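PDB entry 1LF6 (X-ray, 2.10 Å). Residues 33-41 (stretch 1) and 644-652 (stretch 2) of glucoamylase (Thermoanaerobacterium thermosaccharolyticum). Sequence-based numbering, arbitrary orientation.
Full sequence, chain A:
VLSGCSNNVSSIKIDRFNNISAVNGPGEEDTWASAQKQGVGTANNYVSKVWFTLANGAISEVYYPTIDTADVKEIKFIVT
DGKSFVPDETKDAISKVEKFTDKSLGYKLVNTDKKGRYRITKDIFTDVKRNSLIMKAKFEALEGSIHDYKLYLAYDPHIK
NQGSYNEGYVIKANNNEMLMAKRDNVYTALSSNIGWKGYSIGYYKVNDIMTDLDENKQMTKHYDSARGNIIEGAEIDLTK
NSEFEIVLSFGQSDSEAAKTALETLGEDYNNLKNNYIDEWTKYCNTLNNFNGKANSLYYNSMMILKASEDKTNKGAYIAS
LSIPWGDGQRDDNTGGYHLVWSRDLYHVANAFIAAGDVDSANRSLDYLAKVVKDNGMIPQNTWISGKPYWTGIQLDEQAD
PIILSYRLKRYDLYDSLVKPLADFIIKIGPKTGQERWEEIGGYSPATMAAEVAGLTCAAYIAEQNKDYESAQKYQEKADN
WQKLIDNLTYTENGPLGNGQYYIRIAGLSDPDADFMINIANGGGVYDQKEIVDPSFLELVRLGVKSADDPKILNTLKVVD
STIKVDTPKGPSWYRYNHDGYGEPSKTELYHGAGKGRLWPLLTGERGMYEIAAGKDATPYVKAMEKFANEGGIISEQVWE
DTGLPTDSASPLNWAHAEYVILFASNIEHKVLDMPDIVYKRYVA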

# COMPACT_ATOMS: atom_id res chain seq x y z
N ALA A 33 -11.01 -6.12 5.89
CA ALA A 33 -11.19 -6.76 4.59
C ALA A 33 -9.89 -7.32 4.01
O ALA A 33 -8.79 -6.97 4.45
CB ALA A 33 -11.81 -5.76 3.60
N SER A 34 -10.03 -8.18 3.01
CA SER A 34 -8.88 -8.78 2.34
C SER A 34 -7.96 -7.67 1.85
O SER A 34 -8.42 -6.65 1.33
CB SER A 34 -9.35 -9.62 1.15
OG SER A 34 -8.25 -10.05 0.38
N ALA A 35 -6.65 -7.87 2.03
CA ALA A 35 -5.66 -6.88 1.62
C ALA A 35 -5.40 -6.86 0.11
O ALA A 35 -4.72 -5.96 -0.39
CB ALA A 35 -4.35 -7.12 2.37
N GLN A 36 -5.93 -7.85 -0.61
CA GLN A 36 -5.79 -7.89 -2.07
C GLN A 36 -6.83 -6.92 -2.61
O GLN A 36 -8.04 -7.15 -2.49
CB GLN A 36 -6.03 -9.32 -2.58
CG GLN A 36 -6.44 -9.43 -4.05
CD GLN A 36 -5.37 -8.94 -5.04
OE1 GLN A 36 -5.62 -8.89 -6.24
NE2 GLN A 36 -4.18 -8.59 -4.53
N LYS A 37 -6.36 -5.83 -3.20
CA LYS A 37 -7.26 -4.81 -3.70
C LYS A 37 -7.43 -4.76 -5.21
O LYS A 37 -6.46 -4.90 -5.96
CB LYS A 37 -6.82 -3.43 -3.20
CG LYS A 37 -6.66 -3.33 -1.69
CD LYS A 37 -7.95 -3.68 -0.97
CE LYS A 37 -7.80 -3.49 0.53
NZ LYS A 37 -9.02 -3.92 1.28
N GLN A 38 -8.67 -4.56 -5.64
CA GLN A 38 -9.00 -4.45 -7.06
C GLN A 38 -8.71 -3.03 -7.50
O GLN A 38 -8.53 -2.76 -8.69
CB GLN A 38 -10.48 -4.75 -7.29
CG GLN A 38 -10.85 -6.22 -7.21
CD GLN A 38 -12.35 -6.42 -7.29
OE1 GLN A 38 -13.08 -5.98 -6.41
NE2 GLN A 38 -12.81 -7.07 -8.35
N GLY A 39 -8.67 -2.13 -6.53
CA GLY A 39 -8.40 -0.73 -6.84
C GLY A 39 -8.31 0.14 -5.61
O GLY A 39 -8.76 -0.24 -4.52
N VAL A 40 -7.71 1.31 -5.78
CA VAL A 40 -7.57 2.28 -4.71
C VAL A 40 -7.73 3.65 -5.35
O VAL A 40 -7.40 3.83 -6.52
CB VAL A 40 -6.19 2.19 -4.02
CG1 VAL A 40 -6.00 0.80 -3.44
CG2 VAL A 40 -5.07 2.53 -5.00
N GLY A 41 -8.26 4.62 -4.60
CA GLY A 41 -8.43 5.94 -5.18
C GLY A 41 -8.68 7.07 -4.21
O GLY A 41 -8.92 6.86 -3.03
N LEU A 644 -0.02 -15.95 -8.75
CA LEU A 644 -1.15 -15.09 -8.36
C LEU A 644 -0.87 -14.49 -6.99
O LEU A 644 -0.09 -15.05 -6.20
CB LEU A 644 -2.45 -15.90 -8.34
CG LEU A 644 -2.97 -16.36 -9.71
CD1 LEU A 644 -4.17 -17.28 -9.54
CD2 LEU A 644 -3.35 -15.13 -10.56
N PRO A 645 -1.49 -13.34 -6.67
CA PRO A 645 -1.29 -12.66 -5.38
C PRO A 645 -1.69 -13.49 -4.16
O PRO A 645 -2.65 -14.27 -4.22
CB PRO A 645 -2.17 -11.40 -5.49
CG PRO A 645 -2.36 -11.21 -6.98
CD PRO A 645 -2.49 -12.63 -7.48
N THR A 646 -0.95 -13.33 -3.07
CA THR A 646 -1.30 -14.02 -1.83
C THR A 646 -2.16 -12.98 -1.13
O THR A 646 -2.60 -12.03 -1.77
CB THR A 646 -0.05 -14.34 -0.97
OG1 THR A 646 0.55 -13.12 -0.53
CG2 THR A 646 0.95 -15.15 -1.78
N ASP A 647 -2.42 -13.13 0.17
CA ASP A 647 -3.22 -12.12 0.84
C ASP A 647 -2.33 -11.06 1.47
O ASP A 647 -2.72 -10.37 2.41
CB ASP A 647 -4.12 -12.74 1.91
CG ASP A 647 -5.37 -11.91 2.15
OD1 ASP A 647 -6.30 -11.98 1.30
OD2 ASP A 647 -5.42 -11.16 3.15
N SER A 648 -1.12 -10.95 0.95
CA SER A 648 -0.15 -9.98 1.44
C SER A 648 -0.62 -8.58 1.06
O SER A 648 -1.60 -8.41 0.33
CB SER A 648 1.22 -10.25 0.82
OG SER A 648 1.13 -10.23 -0.60
N ALA A 649 0.08 -7.57 1.57
CA ALA A 649 -0.26 -6.19 1.29
C ALA A 649 -0.32 -5.92 -0.22
O ALA A 649 0.44 -6.49 -1.00
CB ALA A 649 0.76 -5.26 1.95
N SER A 650 -1.25 -5.05 -0.60
CA SER A 650 -1.41 -4.62 -1.99
C SER A 650 -2.36 -3.43 -1.98
O SER A 650 -3.36 -3.41 -1.26
CB SER A 650 -1.99 -5.73 -2.85
OG SER A 650 -3.40 -5.76 -2.74
N PRO A 651 -2.04 -2.39 -2.75
CA PRO A 651 -0.82 -2.30 -3.58
C PRO A 651 0.43 -2.04 -2.74
O PRO A 651 0.39 -1.27 -1.78
CB PRO A 651 -1.13 -1.12 -4.52
CG PRO A 651 -2.06 -0.26 -3.70
CD PRO A 651 -2.97 -1.29 -3.05
N LEU A 652 1.54 -2.70 -3.09
CA LEU A 652 2.80 -2.45 -2.37
C LEU A 652 3.43 -1.31 -3.15
O LEU A 652 3.95 -1.50 -4.25
CB LEU A 652 3.72 -3.68 -2.39
CG LEU A 652 5.02 -3.52 -1.58
CD1 LEU A 652 4.69 -3.37 -0.10
CD2 LEU A 652 5.93 -4.72 -1.78
O HOH W 1 -2.61 -9.32 -2.15

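The most unusual feature of this contact is the close approach of two backbone acceptors, Ala35 O and Ser650 O, which lie 3.0 Å apart with no proton to share. A hydroxyl placed between the two stretches reaches the same carbonyl: Ser650, with its CB directed toward stretch 1 and chi1 at 84° (p), donates a short hydrogen bond from OG to Ala35 O (2.7 Å). Ser650 OG also sits 3.0 Å from Lys37 N, so it is tucked into the bend of backbone from Ala35 to Lys37. The next peptide bond, between Ser650 and Pro651, is cis.

A second direct hydrogen bond runs from Ser34 OG to Asp647 OD1 (2.9 Å). Asp647 starts sideways at CB, but its t rotamer brings the carboxylate to the serine. Ser34 OG also accepts a weak hydrogen bond from Gln36 N (3.3 Å), tying the hydroxyl to its own loop. Between these two polar links, Ala35 points its methyl toward stretch 2, where CB packs against Asp647 O at 3.6 Å and Ser648 O at 3.7 Å.

Gln36 reaches the partner by a different route. Its CB points away, yet the end of the side chain returns, and NE2 packs 3.6 Å from Pro645 CB. NE2 also donates to a water (2.9 Å from NE2 to the water O), which in turn donates to Thr646 O (2.7 Å) and Ser648 O (2.8 Å). One ordered water thus joins the amide to two backbone carbonyls. Although Gln36 NE2 comes within 3.4 Å of Ser650 OG, the angle is too poor for a hydrogen bond.

Beyond the polar links, Val40 CG1 meets Pro651 CD at 3.7 Å in an apolar contact. Lys37 begins toward stretch 2, but its end leads away, and NZ donates to Ser34 O (2.8 Å), bracing its own loop.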